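Local coordinates for protein ZYG-9 (Caenorhabditis elegans, PDB 2OF3) that organizes microtubules and spindle poles during mitosis and meiosis in the one-cell embryo and is required for default nucleus positioning in oocytes, at residues 29-34 with 92-97; 103-108 with 146-151; 207-212 with 243-248. All blocks are in the same frame, centred on the assembly; numbering follows the deposited sequence.

Contact 1: residues 29-34 with 92-97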
loop_
_atom_site.group_PDB
_atom_site.type_symbol
_atom_site.label_atom_id
_atom_site.label_comp_id
_atom_site.label_asym_id
_atom_site.label_seq_id
_atom_site.Cartn_x
_atom_site.Cartn_y
_atom_site.Cartn_z
ATOM N N GLN A 29 9.556 5.797 -10.755
ATOM C CA GLN A 29 10.191 4.569 -10.369
ATOM C C GLN A 29 11.063 4.850 -9.173
ATOM O O GLN A 29 11.261 3.993 -8.328
ATOM C CB GLN A 29 11.064 4.048 -11.517
ATOM C CG GLN A 29 10.285 3.634 -12.745
ATOM C CD GLN A 29 9.272 2.509 -12.431
ATOM O OE1 GLN A 29 9.568 1.615 -11.627
ATOM N NE2 GLN A 29 8.080 2.556 -13.058
ATOM N N ALA A 30 11.632 6.048 -9.135
ATOM C CA ALA A 30 12.423 6.506 -8.009
ATOM C C ALA A 30 12.208 8.016 -7.980
ATOM O O ALA A 30 11.981 8.613 -9.035
ATOM C CB ALA A 30 13.899 6.180 -8.213
ATOM N N PRO A 31 12.218 8.632 -6.784
ATOM C CA PRO A 31 11.904 10.081 -6.684
ATOM C C PRO A 31 12.815 10.943 -7.566
ATOM O O PRO A 31 13.988 10.630 -7.710
ATOM C CB PRO A 31 12.169 10.388 -5.224
ATOM C CG PRO A 31 12.015 9.059 -4.516
ATOM C CD PRO A 31 12.461 8.014 -5.469
ATOM N N THR A 32 12.273 11.988 -8.184
ATOM C CA THR A 32 13.054 12.894 -9.024
ATOM C C THR A 32 12.966 14.303 -8.452
ATOM O O THR A 32 12.075 14.597 -7.635
ATOM C CB THR A 32 12.494 12.908 -10.431
ATOM O OG1 THR A 32 11.285 13.669 -10.424
ATOM C CG2 THR A 32 12.149 11.490 -10.894
ATOM N N ASP A 33 13.873 15.195 -8.847
ATOM C CA ASP A 33 13.854 16.568 -8.335
ATOM C C ASP A 33 12.499 17.180 -8.616
ATOM O O ASP A 33 11.982 17.924 -7.792
ATOM C CB ASP A 33 14.974 17.454 -8.967
ATOM C CG ASP A 33 14.739 18.996 -8.752
ATOM O OD1 ASP A 33 15.315 19.460 -7.765
ATOM O OD2 ASP A 33 14.001 19.733 -9.530
ATOM N N GLU A 34 11.923 16.878 -9.769
ATOM C CA GLU A 34 10.639 17.478 -10.141
ATOM C C GLU A 34 9.485 17.167 -9.167
ATOM O O GLU A 34 8.669 18.033 -8.826
ATOM C CB GLU A 34 10.236 17.018 -11.543
ATOM C CG GLU A 34 9.148 17.976 -12.109
ATOM C CD GLU A 34 8.511 17.546 -13.434
ATOM O OE1 GLU A 34 8.743 16.392 -13.873
ATOM O OE2 GLU A 34 7.706 18.360 -13.991
ATOM N N CYS A 92 6.096 10.521 3.058
ATOM C CA CYS A 92 6.421 9.188 3.544
ATOM C C CYS A 92 6.920 8.273 2.415
ATOM O O CYS A 92 7.862 7.514 2.650
ATOM C CB CYS A 92 5.205 8.546 4.247
ATOM S SG CYS A 92 4.731 9.365 5.854
ATOM N N THR A 93 6.363 8.352 1.190
ATOM C CA THR A 93 6.879 7.508 0.120
ATOM C C THR A 93 8.338 7.816 -0.210
ATOM O O THR A 93 9.066 6.915 -0.631
ATOM C CB THR A 93 6.040 7.556 -1.219
ATOM O OG1 THR A 93 6.139 8.875 -1.772
ATOM C CG2 THR A 93 4.576 7.227 -0.983
ATOM N N LEU A 94 8.763 9.081 -0.056
ATOM C CA LEU A 94 10.159 9.483 -0.286
ATOM C C LEU A 94 11.082 8.759 0.699
ATOM O O LEU A 94 12.182 8.295 0.319
ATOM C CB LEU A 94 10.302 11.000 -0.143
ATOM C CG LEU A 94 9.546 11.932 -1.094
ATOM C CD1 LEU A 94 9.955 13.340 -0.795
ATOM C CD2 LEU A 94 9.843 11.588 -2.526
ATOM N N ARG A 95 10.617 8.642 1.939
ATOM C CA ARG A 95 11.276 7.830 2.966
ATOM C C ARG A 95 11.328 6.364 2.673
ATOM O O ARG A 95 12.212 5.697 3.169
ATOM C CB ARG A 95 10.654 8.028 4.355
ATOM C CG ARG A 95 10.577 9.477 4.798
ATOM C CD ARG A 95 11.973 10.120 4.825
ATOM N NE ARG A 95 11.830 11.400 4.170
ATOM C CZ ARG A 95 12.510 11.821 3.122
ATOM N NH1 ARG A 95 13.477 11.133 2.607
ATOM N NH2 ARG A 95 12.223 12.995 2.635
ATOM N N PHE A 96 10.437 5.831 1.853
ATOM C CA PHE A 96 10.530 4.424 1.439
ATOM C C PHE A 96 11.734 4.087 0.561
ATOM O O PHE A 96 12.053 2.912 0.391
ATOM C CB PHE A 96 9.217 3.931 0.762
ATOM C CG PHE A 96 8.010 3.964 1.669
ATOM C CD1 PHE A 96 8.155 4.035 3.060
ATOM C CD2 PHE A 96 6.720 3.940 1.141
ATOM C CE1 PHE A 96 7.029 4.091 3.929
ATOM C CE2 PHE A 96 5.576 3.984 1.979
ATOM C CZ PHE A 96 5.740 4.062 3.397
ATOM N N PHE A 97 12.409 5.087 0.007
ATOM C CA PHE A 97 13.537 4.843 -0.891
ATOM C C PHE A 97 14.917 4.885 -0.177
ATOM O O PHE A 97 15.922 4.393 -0.689
ATOM C CB PHE A 97 13.451 5.810 -2.078
ATOM C CG PHE A 97 12.400 5.396 -3.070
ATOM C CD1 PHE A 97 12.727 4.572 -4.139
ATOM C CD2 PHE A 97 11.072 5.762 -2.891
ATOM C CE1 PHE A 97 11.776 4.134 -5.035
ATOM C CE2 PHE A 97 10.087 5.349 -3.814
ATOM C CZ PHE A 97 10.444 4.528 -4.892
#

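Contact 2: residues 103-108 with 146-151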
loop_
_atom_site.group_PDB
_atom_site.type_symbol
_atom_site.label_atom_id
_atom_site.label_comp_id
_atom_site.label_asym_id
_atom_site.label_seq_id
_atom_site.Cartn_x
_atom_site.Cartn_y
_atom_site.Cartn_z
ATOM N N ALA A 103 14.230 5.632 11.105
ATOM C CA ALA A 103 13.293 6.498 10.419
ATOM C C ALA A 103 12.113 5.682 9.902
ATOM O O ALA A 103 10.975 6.071 10.109
ATOM C CB ALA A 103 13.961 7.201 9.319
ATOM N N LEU A 104 12.360 4.507 9.315
ATOM C CA LEU A 104 11.244 3.705 8.756
ATOM C C LEU A 104 10.183 3.346 9.777
ATOM O O LEU A 104 9.009 3.492 9.492
ATOM C CB LEU A 104 11.716 2.453 8.003
ATOM C CG LEU A 104 10.582 1.697 7.276
ATOM C CD1 LEU A 104 9.909 2.510 6.122
ATOM C CD2 LEU A 104 11.065 0.370 6.744
ATOM N N ILE A 105 10.579 2.862 10.961
ATOM C CA ILE A 105 9.626 2.610 12.040
ATOM C C ILE A 105 8.700 3.798 12.297
ATOM O O ILE A 105 7.477 3.612 12.456
ATOM C CB ILE A 105 10.354 2.239 13.392
ATOM C CG1 ILE A 105 10.940 0.840 13.307
ATOM C CG2 ILE A 105 9.362 2.241 14.523
ATOM C CD1 ILE A 105 12.290 0.643 14.178
ATOM N N LYS A 106 9.258 5.004 12.378
ATOM C CA LYS A 106 8.441 6.181 12.688
ATOM C C LYS A 106 7.606 6.645 11.496
ATOM O O LYS A 106 6.552 7.244 11.684
ATOM C CB LYS A 106 9.298 7.394 13.096
ATOM C CG LYS A 106 10.068 7.258 14.439
ATOM C CD LYS A 106 9.096 7.087 15.595
ATOM C CE LYS A 106 9.808 6.516 16.831
ATOM N NZ LYS A 106 9.012 6.962 18.000
ATOM N N VAL A 107 8.128 6.466 10.286
ATOM C CA VAL A 107 7.329 6.752 9.075
ATOM C C VAL A 107 6.100 5.868 9.075
ATOM O O VAL A 107 5.001 6.346 8.873
ATOM C CB VAL A 107 8.133 6.549 7.785
ATOM C CG1 VAL A 107 7.195 6.556 6.574
ATOM C CG2 VAL A 107 9.250 7.625 7.655
ATOM N N LEU A 108 6.265 4.572 9.373
ATOM C CA LEU A 108 5.121 3.664 9.316
ATOM C C LEU A 108 4.114 3.955 10.389
ATOM O O LEU A 108 2.923 3.764 10.192
ATOM C CB LEU A 108 5.574 2.196 9.345
ATOM C CG LEU A 108 6.431 1.864 8.113
ATOM C CD1 LEU A 108 6.964 0.479 8.386
ATOM C CD2 LEU A 108 5.579 1.840 6.822
ATOM N N ASP A 146 10.957 -9.271 9.973
ATOM C CA ASP A 146 9.577 -9.731 10.132
ATOM C C ASP A 146 8.606 -8.718 10.807
ATOM O O ASP A 146 7.416 -8.606 10.427
ATOM C CB ASP A 146 9.610 -11.044 10.898
ATOM C CG ASP A 146 8.273 -11.562 11.172
ATOM O OD1 ASP A 146 7.715 -12.201 10.271
ATOM O OD2 ASP A 146 7.773 -11.303 12.283
ATOM N N ASN A 147 9.107 -7.997 11.802
ATOM C CA ASN A 147 8.314 -6.963 12.476
ATOM C C ASN A 147 7.986 -5.790 11.547
ATOM O O ASN A 147 6.940 -5.173 11.681
ATOM C CB ASN A 147 9.030 -6.464 13.750
ATOM C CG ASN A 147 8.455 -7.068 15.021
ATOM O OD1 ASN A 147 7.252 -7.371 15.100
ATOM N ND2 ASN A 147 9.305 -7.229 16.035
ATOM N N MET A 148 8.895 -5.492 10.623
ATOM C CA MET A 148 8.682 -4.452 9.654
ATOM C C MET A 148 7.605 -4.858 8.631
ATOM O O MET A 148 6.709 -4.041 8.323
ATOM C CB MET A 148 9.978 -3.994 9.030
ATOM C CG MET A 148 10.782 -3.162 10.074
ATOM S SD MET A 148 10.154 -1.449 10.169
ATOM C CE MET A 148 11.050 -0.999 8.748
ATOM N N ARG A 149 7.646 -6.108 8.167
ATOM C CA ARG A 149 6.592 -6.625 7.286
ATOM C C ARG A 149 5.265 -6.619 7.991
ATOM O O ARG A 149 4.253 -6.377 7.378
ATOM C CB ARG A 149 6.914 -8.036 6.777
ATOM C CG ARG A 149 8.127 -8.082 5.895
ATOM C CD ARG A 149 8.290 -9.429 5.219
ATOM N NE ARG A 149 8.506 -10.534 6.167
ATOM C CZ ARG A 149 9.688 -10.943 6.629
ATOM N NH1 ARG A 149 10.855 -10.336 6.306
ATOM N NH2 ARG A 149 9.699 -11.971 7.464
ATOM N N THR A 150 5.250 -6.879 9.295
ATOM C CA THR A 150 4.019 -6.857 10.045
ATOM C C THR A 150 3.371 -5.472 10.127
ATOM O O THR A 150 2.147 -5.324 10.052
ATOM C CB THR A 150 4.284 -7.417 11.468
ATOM O OG1 THR A 150 4.624 -8.796 11.305
ATOM C CG2 THR A 150 3.045 -7.294 12.361
ATOM N N SER A 151 4.196 -4.463 10.321
ATOM C CA SER A 151 3.737 -3.080 10.478
ATOM C C SER A 151 3.154 -2.601 9.161
ATOM O O SER A 151 2.151 -1.875 9.145
ATOM C CB SER A 151 4.918 -2.168 10.863
ATOM O OG SER A 151 5.239 -2.346 12.244
#

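Contact 3: residues 207-212 with 243-248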
loop_
_atom_site.group_PDB
_atom_site.type_symbol
_atom_site.label_atom_id
_atom_site.label_comp_id
_atom_site.label_asym_id
_atom_site.label_seq_id
_atom_site.Cartn_x
_atom_site.Cartn_y
_atom_site.Cartn_z
ATOM N N SER A 207 -9.162 -11.295 -13.164
ATOM C CA SER A 207 -8.348 -12.414 -13.651
ATOM C C SER A 207 -7.285 -12.821 -12.574
ATOM O O SER A 207 -6.113 -13.043 -12.893
ATOM C CB SER A 207 -7.634 -12.062 -14.966
ATOM O OG SER A 207 -8.544 -12.076 -16.064
ATOM N N VAL A 208 -7.732 -12.899 -11.328
ATOM C CA VAL A 208 -6.880 -13.299 -10.243
ATOM C C VAL A 208 -6.330 -14.717 -10.468
ATOM O O VAL A 208 -5.120 -14.908 -10.402
ATOM C CB VAL A 208 -7.630 -13.245 -8.902
ATOM C CG1 VAL A 208 -6.781 -13.865 -7.789
ATOM C CG2 VAL A 208 -8.024 -11.785 -8.567
ATOM N N GLU A 209 -7.191 -15.690 -10.754
ATOM C CA GLU A 209 -6.737 -17.099 -10.905
ATOM C C GLU A 209 -5.660 -17.223 -11.940
ATOM O O GLU A 209 -4.618 -17.813 -11.669
ATOM C CB GLU A 209 -7.878 -18.070 -11.207
ATOM C CG GLU A 209 -9.051 -17.992 -10.264
ATOM C CD GLU A 209 -10.160 -17.012 -10.744
ATOM O OE1 GLU A 209 -9.876 -15.978 -11.401
ATOM O OE2 GLU A 209 -11.334 -17.284 -10.438
ATOM N N LYS A 210 -5.852 -16.597 -13.092
ATOM C CA LYS A 210 -4.902 -16.698 -14.175
ATOM C C LYS A 210 -3.595 -15.957 -13.934
ATOM O O LYS A 210 -2.531 -16.389 -14.409
ATOM C CB LYS A 210 -5.551 -16.182 -15.494
ATOM C CG LYS A 210 -4.575 -16.104 -16.671
ATOM C CD LYS A 210 -5.303 -15.955 -18.039
ATOM C CE LYS A 210 -4.429 -16.513 -19.230
ATOM N NZ LYS A 210 -4.516 -18.057 -19.444
ATOM N N THR A 211 -3.670 -14.809 -13.245
ATOM C CA THR A 211 -2.489 -14.038 -12.948
ATOM C C THR A 211 -1.646 -14.729 -11.868
ATOM O O THR A 211 -0.403 -14.663 -11.890
ATOM C CB THR A 211 -2.879 -12.619 -12.440
ATOM O OG1 THR A 211 -3.853 -12.056 -13.340
ATOM C CG2 THR A 211 -1.687 -11.718 -12.408
ATOM N N VAL A 212 -2.338 -15.368 -10.931
ATOM C CA VAL A 212 -1.672 -15.945 -9.765
ATOM C C VAL A 212 -1.080 -17.339 -10.107
ATOM O O VAL A 212 0.012 -17.693 -9.649
ATOM C CB VAL A 212 -2.610 -15.964 -8.527
ATOM C CG1 VAL A 212 -2.048 -16.880 -7.400
ATOM C CG2 VAL A 212 -2.844 -14.517 -7.982
ATOM N N TRP A 243 -10.210 -23.873 -11.947
ATOM C CA TRP A 243 -9.340 -24.479 -12.974
ATOM C C TRP A 243 -9.576 -23.856 -14.345
ATOM O O TRP A 243 -8.616 -23.617 -15.088
ATOM C CB TRP A 243 -9.498 -26.016 -13.055
ATOM C CG TRP A 243 -9.298 -26.805 -11.789
ATOM C CD1 TRP A 243 -10.258 -27.483 -11.088
ATOM C CD2 TRP A 243 -8.070 -27.002 -11.072
ATOM N NE1 TRP A 243 -9.708 -28.085 -9.992
ATOM C CE2 TRP A 243 -8.366 -27.808 -9.954
ATOM C CE3 TRP A 243 -6.751 -26.539 -11.246
ATOM C CZ2 TRP A 243 -7.389 -28.180 -9.010
ATOM C CZ3 TRP A 243 -5.772 -26.909 -10.307
ATOM C CH2 TRP A 243 -6.098 -27.732 -9.206
ATOM N N LYS A 244 -10.836 -23.576 -14.693
ATOM C CA LYS A 244 -11.116 -22.953 -16.019
ATOM C C LYS A 244 -10.483 -21.558 -16.138
ATOM O O LYS A 244 -9.733 -21.283 -17.077
ATOM C CB LYS A 244 -12.616 -22.893 -16.293
ATOM C CG LYS A 244 -12.970 -22.152 -17.605
ATOM C CD LYS A 244 -14.333 -22.619 -18.242
ATOM C CE LYS A 244 -14.822 -21.633 -19.367
ATOM N NZ LYS A 244 -15.637 -20.427 -18.843
ATOM N N ALA A 245 -10.755 -20.702 -15.134
ATOM C CA ALA A 245 -10.144 -19.361 -14.965
ATOM C C ALA A 245 -8.593 -19.371 -14.946
ATOM O O ALA A 245 -7.935 -18.534 -15.573
ATOM C CB ALA A 245 -10.729 -18.716 -13.677
ATOM N N ALA A 246 -7.989 -20.314 -14.228
ATOM C CA ALA A 246 -6.532 -20.383 -14.167
ATOM C C ALA A 246 -5.857 -20.661 -15.509
ATOM O O ALA A 246 -4.707 -20.236 -15.745
ATOM C CB ALA A 246 -6.120 -21.445 -13.172
ATOM N N GLY A 247 -6.535 -21.419 -16.375
ATOM C CA GLY A 247 -5.935 -21.849 -17.655
ATOM C C GLY A 247 -4.890 -22.933 -17.460
ATOM O O GLY A 247 -4.816 -23.544 -16.387
ATOM N N ARG A 248 -4.071 -23.153 -18.493
ATOM C CA ARG A 248 -3.091 -24.268 -18.545
ATOM C C ARG A 248 -2.024 -24.091 -17.501
ATOM O O ARG A 248 -1.419 -23.035 -17.450
ATOM C CB ARG A 248 -2.394 -24.323 -19.924
ATOM C CG ARG A 248 -1.359 -25.503 -20.114
ATOM C CD ARG A 248 -1.279 -25.993 -21.606
ATOM N NE ARG A 248 -1.661 -24.896 -22.522
ATOM C CZ ARG A 248 -2.882 -24.719 -23.052
ATOM N NH1 ARG A 248 -3.871 -25.592 -22.802
ATOM N NH2 ARG A 248 -3.114 -23.663 -23.844
HETATM O O HOH W 1 -2.144 -18.540 -15.933
#

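Contact 1: residues 29-34 with 92-97
P31 lays its ring across the phenyl ring of F97, and this proline-aromatic CH-pi contact carries most of the meeting. P31 CD stands 3.6 Å from the centroid of the F97 ring and only 11° off the ring normal, so the CD methylene sits over the middle of one face. CG of the same proline leans toward the CD2 side, 3.8 Å from F97 CD2. P31 also reaches L94: its CB lies 3.8 Å from L94 CD2, the two side chains running past each other in opposite directions. Toward the far end of the ring the backbone takes over, with Q29 O 3.3 Å from F97 CE1 in an oblique approach and A30 CA close to the same carbon.

In the next shell, F97 N bonds to L94 O. L94 is packed from elsewhere by W26, I36 and L39, the last two on helix 33-44. T32, at the N-cap position of that helix, bonds through OG1 to H35 ND1. The contact is plain packing within the all-helical TOG-domain structure, joining the loop before helix 33-44 to residues 94-97.

No hydrogen bond or salt bridge crosses between 29-34 and 92-97; the two are held together by dispersion and CH-pi attraction, on a partly exposed surface.

Contact 2: residues 103-108 with 146-151
Two nearly parallel helices of the TOG domain pack here, 101-120 and 146-163, and M148 contributes the largest share of the buried surface by reaching toward L104, I105 and L108. The segment axes approach to 10.8 Å with 20° between their directions, a separation bridged by the long methionine side chain. Its CG lies anti to the carbonyl carbon (chi1 -73°), and further bends at chi2 and chi3 fold the thioether. The sulphur meets two side chains: M148 SD is 4.0 Å from I105 CG1, with the two side chains crossing at about a right angle, and 4.1 Å from L108 CD1, where the crossing is oblique. L104 comes against the methyl end of the methionine, but the modelled separation there is too short for two carbons and its detail is doubtful.

Stacked helices of this kind build the TOG domain, an all-helical array of HEAT-like repeats, and the present pair packs side by side in it. Helix 127-139 comes between the two in sequence, so the like-directed pair brings together helices that are not consecutive. One turn further on, L108 CD1 touches S151 CB at 4.2 Å, and the CA atoms of L108 and S151 lie 7.0 Å apart. L108 also packs on V152 and I155 of helix 146-163, while F96 packs on both L104 and L108.

Across the pair the contact is apolar; polar pairing occurs within 146-151. There D146 O accepts from both T150 N and T150 OG1, which approach from opposite faces of its carbonyl plane, the hydroxyl at 2.9 Å, and D146 OD1 forms a salt bridge with R149 NH2 at 3.4 Å.

Contact 3: residues 207-212 with 243-248
Van der Waals packing brings E209 and K210 against A245 and A246. The bend of the glutamate chain at chi2 (92°) brings E209 CD to 3.4 Å from A245 CB, so the carboxylate lies against the alanine methyl. Nearer its root, E209 CB packs 3.8 Å from A246 N. K210 CB comes to 3.3 Å from A245 O, and the CA atoms of K210 and A246 are only 4.0 Å apart, so the backbones nearly touch.

These are two short helices, 208-212 and 241-246, meeting close to backbone level within the all-helical TOG fold; between them in sequence comes helix 221-238, whose C234 also touches E209. At G247 the chain leaves helical geometry.

Hydrogen bonding across the pair goes through water. One molecule donates to K210 O at 2.7 Å and to A246 O at 3.1 Å, linking two carbonyls that cannot bond to each other. Within 207-212, S207 O receives both T211 N and T211 OG1 from opposite faces of its carbonyl plane.

As for charge, E209 OE2 lies close to E238 OE2, a like-charged neighbour that could raise the carboxylate's proton affinity.

How the contacts relate
Contacts 1, 2 and 3 follow in series along the chain, each closing before the next opens. Contacts 1 and 2 are neighbours, with centres 17 Å apart: helices 85-95 and 101-120 are consecutive, and V107 packs against C92, R95 and F96. Packing thus runs continuously from the loop before helix 33-44 through to helix 146-163. Contact 3 lies well away, its centre 34 Å from that of contact 1 and 33 Å from that of contact 2, on the opposite side of the chain's centre from contact 2. Contacts 1 and 2 lie nearer the middle and contact 3 further out, towards the C-terminal helices, illustrating how local interhelix packing builds a TOG domain.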